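Local atomic coordinates of phosphoserine aminotransferase (Bacillus alcalophilus, PDB entry 4AZJ), a protein that catalyses the pyridoxal-phosphate-dependent, reversible interconversion of 3-phosphohydroxypyruvate and phosphoserine, with glutamate as amino donor, in the second step of serine biosynthesis. Residues A[97-102]-A[128-133]; A[151-156]-A[327-332]. All blocks are in the same frame, centred on the assembly; numbering follows the deposited sequence.

Interaction 1: A[97-102]-A[128-133]; sequences VLTGSW and QSIPDF. With PLP (pyridoxal-5'-phosphate), chain D; SEP (phosphoserine), chain C.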
# COMPACT_ATOMS: atom_id res chain seq x y z
N VAL A 97 24.54 -8.40 7.61
CA VAL A 97 25.66 -7.45 7.63
C VAL A 97 25.11 -6.12 8.08
O VAL A 97 24.21 -5.56 7.45
CB VAL A 97 26.33 -7.32 6.27
CG1 VAL A 97 27.50 -6.33 6.36
CG2 VAL A 97 26.79 -8.64 5.75
N LEU A 98 25.60 -5.60 9.20
CA LEU A 98 25.07 -4.36 9.73
C LEU A 98 25.85 -3.16 9.25
O LEU A 98 27.01 -2.99 9.62
CB LEU A 98 25.06 -4.37 11.25
CG LEU A 98 24.20 -5.45 11.90
CD1 LEU A 98 24.18 -5.27 13.38
CD2 LEU A 98 22.75 -5.42 11.37
N THR A 99 25.21 -2.29 8.47
CA THR A 99 25.88 -1.08 7.98
C THR A 99 25.06 0.17 8.27
O THR A 99 25.39 1.26 7.80
CB THR A 99 26.23 -1.20 6.48
OG1 THR A 99 25.10 -1.69 5.73
CG2 THR A 99 27.41 -2.15 6.28
N GLY A 100 24.01 0.05 9.06
CA GLY A 100 23.25 1.20 9.49
C GLY A 100 22.01 0.85 10.27
O GLY A 100 21.81 -0.30 10.67
N SER A 101 21.14 1.84 10.47
CA SER A 101 19.91 1.69 11.20
C SER A 101 18.93 0.76 10.47
O SER A 101 18.27 -0.08 11.10
CB SER A 101 19.26 3.08 11.40
OG SER A 101 18.04 3.00 12.07
N TRP A 102 18.81 0.90 9.16
CA TRP A 102 17.93 0.00 8.41
C TRP A 102 18.41 -1.44 8.49
O TRP A 102 17.56 -2.34 8.57
CB TRP A 102 17.73 0.50 6.96
CG TRP A 102 16.95 1.82 6.99
CD1 TRP A 102 17.38 3.03 6.57
CD2 TRP A 102 15.64 2.02 7.54
NE1 TRP A 102 16.42 3.98 6.82
CE2 TRP A 102 15.33 3.38 7.41
CE3 TRP A 102 14.70 1.15 8.10
CZ2 TRP A 102 14.11 3.90 7.84
CZ3 TRP A 102 13.49 1.67 8.52
CH2 TRP A 102 13.21 3.04 8.40
N GLN A 128 30.20 4.48 9.68
CA GLN A 128 30.85 5.41 8.76
C GLN A 128 31.38 4.69 7.54
O GLN A 128 31.88 5.29 6.61
CB GLN A 128 31.98 6.18 9.49
CG GLN A 128 31.43 7.07 10.54
CD GLN A 128 32.48 7.96 11.18
OE1 GLN A 128 32.45 9.19 11.07
NE2 GLN A 128 33.41 7.35 11.84
N SER A 129 31.28 3.36 7.53
CA SER A 129 31.88 2.60 6.46
C SER A 129 31.16 1.27 6.17
O SER A 129 30.34 0.79 6.96
CB SER A 129 33.34 2.31 6.77
OG SER A 129 33.43 1.45 7.89
N ILE A 130 31.47 0.73 5.01
CA ILE A 130 31.07 -0.63 4.64
C ILE A 130 32.24 -1.56 5.00
O ILE A 130 33.40 -1.26 4.69
CB ILE A 130 30.81 -0.73 3.13
CG1 ILE A 130 29.80 0.33 2.68
CG2 ILE A 130 30.35 -2.14 2.76
CD1 ILE A 130 28.45 0.27 3.38
N PRO A 131 31.94 -2.66 5.67
CA PRO A 131 33.04 -3.56 6.07
C PRO A 131 33.69 -4.25 4.87
O PRO A 131 33.08 -4.42 3.81
CB PRO A 131 32.33 -4.59 6.96
CG PRO A 131 30.91 -4.62 6.45
CD PRO A 131 30.63 -3.18 6.08
N ASP A 132 34.97 -4.62 5.03
CA ASP A 132 35.64 -5.44 4.03
C ASP A 132 34.96 -6.81 4.00
O ASP A 132 34.64 -7.36 5.04
CB ASP A 132 37.13 -5.60 4.36
CG ASP A 132 37.90 -4.28 4.29
OD1 ASP A 132 37.59 -3.44 3.42
OD2 ASP A 132 38.84 -4.10 5.10
N PHE A 133 34.77 -7.34 2.81
CA PHE A 133 34.05 -8.59 2.65
C PHE A 133 34.83 -9.74 3.30
O PHE A 133 34.24 -10.74 3.72
CB PHE A 133 33.78 -8.87 1.16
CG PHE A 133 32.96 -7.79 0.48
CD1 PHE A 133 32.23 -6.88 1.22
CD2 PHE A 133 32.93 -7.72 -0.90
CE1 PHE A 133 31.49 -5.88 0.58
CE2 PHE A 133 32.19 -6.72 -1.55
CZ PHE A 133 31.47 -5.81 -0.80
N1 PLP D . 15.08 0.41 4.21
C2 PLP D . 15.74 1.50 3.78
C2A PLP D . 17.13 1.33 3.24
C3 PLP D . 15.10 2.79 3.91
O3 PLP D . 15.76 3.86 3.49
C4 PLP D . 13.74 2.90 4.43
C4A PLP D . 13.11 4.22 4.64
C5 PLP D . 13.13 1.71 4.81
C6 PLP D . 13.82 0.51 4.69
C5A PLP D . 11.72 1.68 5.37
O4P PLP D . 10.81 1.76 4.25
P PLP D . 9.20 1.78 4.49
O1P PLP D . 8.65 1.76 3.10
O2P PLP D . 8.95 3.04 5.24
O3P PLP D . 8.86 0.55 5.33
N SEP C . 13.95 5.28 4.85
CA SEP C . 13.52 6.64 5.06
CB SEP C . 12.25 6.80 5.89
OG SEP C . 12.51 6.66 7.28
C SEP C . 14.65 7.48 5.62
O SEP C . 14.38 8.68 5.84
OXT SEP C . 15.77 6.96 5.81
P SEP C . 11.45 7.06 8.37
O1P SEP C . 11.27 8.57 8.33
O2P SEP C . 10.13 6.39 7.99
O3P SEP C . 12.07 6.58 9.66
O HOH W 1 27.74 2.33 7.17
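Thr-99 and Ile-130 mark the closest approach of the two backbones, their CA atoms 6.2 Å apart where the end of a strand runs past an irregular loop. No direct hydrogen bond joins the segments. A water lies 2.7 Å from Thr-99 O and 3.0 Å from Ser-129 O and can donate to either, although other acceptors nearby compete for its protons. The side chains illustrate how a loop can be held to a sheet by a few methyl and methylene groups. Thr-99 is central: with chi1 at 47°, OG1 lies between the backbone N and the carbonyl carbon and hydrogen-bonds Asn-151 OD1, while CG2, anti to the carbonyl carbon, faces the loop. There Thr-99 CG2 presses on Pro-131 CD at 3.4 Å, closer than usual for two carbons, the side chains meeting at roughly a right angle. Ile-130 CD1 closes in on the same methyl at 3.9 Å. Two residues earlier, in the strand, Val-97 CG1 meets Pro-131 CG at 3.8 Å. Farther on, Trp-102 turns to the active site, one indole face over the cofactor with PLP C4 beneath its centre, while NE1 donates to SEP OXT (3.2 Å, 155°). Val-97 lies between strands 115-121 and 142-148 of the mixed sheet, Pro-131 touches Ala-120 of the former, and Gly-100 occupies the N-cap position of helix 101-113.

Interaction 2: A[151-156]-A[327-332]; sequences NTIYGT and HRSVGG. With SEP (phosphoserine), chain C; PLP (pyridoxal-5'-phosphate), chain D.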
# COMPACT_ATOMS: atom_id res chain seq x y z
N ASN A 151 22.73 2.73 2.94
CA ASN A 151 22.34 2.95 4.31
C ASN A 151 21.85 4.38 4.44
O ASN A 151 22.61 5.30 4.69
CB ASN A 151 23.52 2.64 5.24
CG ASN A 151 24.02 1.25 5.03
OD1 ASN A 151 23.36 0.29 5.45
ND2 ASN A 151 25.11 1.10 4.29
N THR A 152 20.55 4.53 4.24
CA THR A 152 19.93 5.81 3.96
C THR A 152 20.15 6.86 5.04
O THR A 152 20.28 8.05 4.73
CB THR A 152 18.41 5.58 3.79
OG1 THR A 152 18.21 4.32 3.16
CG2 THR A 152 17.74 6.71 2.98
N ILE A 153 20.11 6.44 6.29
CA ILE A 153 20.27 7.33 7.42
C ILE A 153 21.70 7.80 7.64
O ILE A 153 21.90 8.97 8.00
CB ILE A 153 19.68 6.68 8.67
CG1 ILE A 153 18.16 6.68 8.55
CG2 ILE A 153 20.08 7.45 9.95
CD1 ILE A 153 17.42 5.83 9.60
N TYR A 154 22.66 6.91 7.37
CA TYR A 154 24.08 7.21 7.58
C TYR A 154 24.81 7.67 6.34
O TYR A 154 25.91 8.25 6.46
CB TYR A 154 24.77 6.02 8.25
CG TYR A 154 24.33 5.87 9.68
CD1 TYR A 154 24.79 6.74 10.66
CD2 TYR A 154 23.42 4.90 10.06
CE1 TYR A 154 24.38 6.63 11.97
CE2 TYR A 154 23.00 4.79 11.37
CZ TYR A 154 23.49 5.65 12.33
OH TYR A 154 23.07 5.58 13.66
N GLY A 155 24.24 7.52 5.16
CA GLY A 155 24.88 8.02 3.96
C GLY A 155 26.07 7.24 3.48
O GLY A 155 26.99 7.79 2.87
N THR A 156 26.06 5.93 3.71
CA THR A 156 27.08 5.04 3.18
C THR A 156 26.45 4.05 2.20
O THR A 156 25.24 3.82 2.24
CB THR A 156 27.76 4.24 4.27
OG1 THR A 156 26.81 3.42 4.95
CG2 THR A 156 28.41 5.13 5.27
N HIS A 327 17.85 12.56 9.28
CA HIS A 327 16.85 11.71 9.91
C HIS A 327 16.83 12.03 11.40
O HIS A 327 17.90 12.19 12.01
CB HIS A 327 17.18 10.25 9.67
CG HIS A 327 16.10 9.30 10.09
ND1 HIS A 327 16.03 8.80 11.37
CD2 HIS A 327 15.07 8.75 9.40
CE1 HIS A 327 15.00 7.97 11.46
NE2 HIS A 327 14.40 7.92 10.28
N ARG A 328 15.63 12.10 11.97
CA ARG A 328 15.45 12.49 13.38
C ARG A 328 16.29 11.65 14.33
O ARG A 328 16.62 12.11 15.42
CB ARG A 328 13.98 12.38 13.77
CG ARG A 328 13.39 10.99 13.62
CD ARG A 328 11.87 11.02 13.52
NE ARG A 328 11.35 9.69 13.27
CZ ARG A 328 11.36 9.09 12.08
NH1 ARG A 328 11.82 9.72 11.01
NH2 ARG A 328 10.92 7.86 11.97
N SER A 329 16.61 10.41 13.97
CA SER A 329 17.37 9.56 14.88
C SER A 329 18.84 9.98 14.98
O SER A 329 19.52 9.53 15.90
CB SER A 329 17.27 8.10 14.45
OG SER A 329 17.91 7.93 13.19
N VAL A 330 19.35 10.76 14.03
CA VAL A 330 20.76 11.12 14.02
C VAL A 330 21.03 12.61 13.90
O VAL A 330 22.16 13.03 14.16
CB VAL A 330 21.56 10.39 12.91
CG1 VAL A 330 21.45 8.87 13.10
CG2 VAL A 330 21.05 10.79 11.51
N GLY A 331 20.04 13.40 13.53
CA GLY A 331 20.26 14.81 13.35
C GLY A 331 21.23 15.14 12.24
O GLY A 331 21.36 14.39 11.26
N GLY A 332 21.91 16.29 12.35
CA GLY A 332 22.69 16.79 11.24
C GLY A 332 21.84 17.08 10.02
O GLY A 332 20.68 17.47 10.13
N SEP C . 13.95 5.28 4.85
CA SEP C . 13.52 6.64 5.06
CB SEP C . 12.25 6.80 5.89
OG SEP C . 12.51 6.66 7.28
C SEP C . 14.65 7.48 5.62
O SEP C . 14.38 8.68 5.84
OXT SEP C . 15.77 6.96 5.81
P SEP C . 11.45 7.06 8.37
O1P SEP C . 11.27 8.57 8.33
O2P SEP C . 10.13 6.39 7.99
O3P SEP C . 12.07 6.58 9.66
N1 PLP D . 15.08 0.41 4.21
C2 PLP D . 15.74 1.50 3.78
C2A PLP D . 17.13 1.33 3.24
C3 PLP D . 15.10 2.79 3.91
O3 PLP D . 15.76 3.86 3.49
C4 PLP D . 13.74 2.90 4.43
C4A PLP D . 13.11 4.22 4.64
C5 PLP D . 13.13 1.71 4.81
C6 PLP D . 13.82 0.51 4.69
C5A PLP D . 11.72 1.68 5.37
O4P PLP D . 10.81 1.76 4.25
P PLP D . 9.20 1.78 4.49
O1P PLP D . 8.65 1.76 3.10
O2P PLP D . 8.95 3.04 5.24
O3P PLP D . 8.86 0.55 5.33
O HOH W 2 20.38 11.43 8.23
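Ile-153 and His-327 make the main apolar contact: CD1 of Ile-153 stands squarely above the imidazole, 3.6 Å from the His-327 ring centroid and on its normal, a CH-pi interaction. Farther out, Ile-153 CG2 meets Val-330 CG1 at 3.7 Å. The same Val-330 CG1 lies 3.7 Å from Tyr-154 OH, approaching that ring obliquely.

Hydrogen bonds set the imidazole in place. With its CG trans to the backbone N (chi1 -171°), His-327 extends its ring to the substrate, where His-327 NE2 donates almost straight to SEP O3P (2.8 Å, 173°). Its other nitrogen is engaged within the loop: Ser-329 N donates to His-327 ND1 at 3.1 Å, and Ser-329 OG also hydrogen-bonds it. Replacing His-327 by an alanine removes NE2 and the ring, which would probably leave SEP O3P less firmly held, though Arg-328 NH2 remains, and open a gap beside Ile-153 CD1. A water adds a polar link, donating to Ile-153 O and accepting from His-327 N. Across the pocket, Thr-152 OG1 and PLP O3 share a hydrogen bond of 2.5 Å.

Further hydrogen bonds reach the phosphate: Arg-328 donates through NH2 to SEP O3P (2.9 Å) and through NH1 to SEP O1P (3.0 Å), while Arg-42 and His-41 of the second subunit bond the same ligand. Together with SEP N bonded to PLP C4A, as in an external aldimine, this is the substrate pocket of a class-V aminotransferase, completed at the dimer interface.

How the interactions relate
Interaction 1 is a buried contact tying the end of strand 93-98 to a loop through methyl and proline packing, with a water as polar link. Interaction 2 is only partly buried, joining two loops far apart in sequence, its apolar core flanked by phosphate-binding polar groups and the exposed Val-330. Both reach the same PLP and SEP: Trp-102 gives a ring face to PLP and an N-H to SEP, Thr-152 a hydroxyl to PLP, and 327-332 donors to the SEP phosphate. They also touch each other: Thr-99 OG1 probably hydrogen-bonds Asn-151 OD1 (2.6 Å) and Trp-102 NE1 packs on Ile-153 CD1 (3.5 Å), so the loop packing of interaction 1 adjoins the pocket directly.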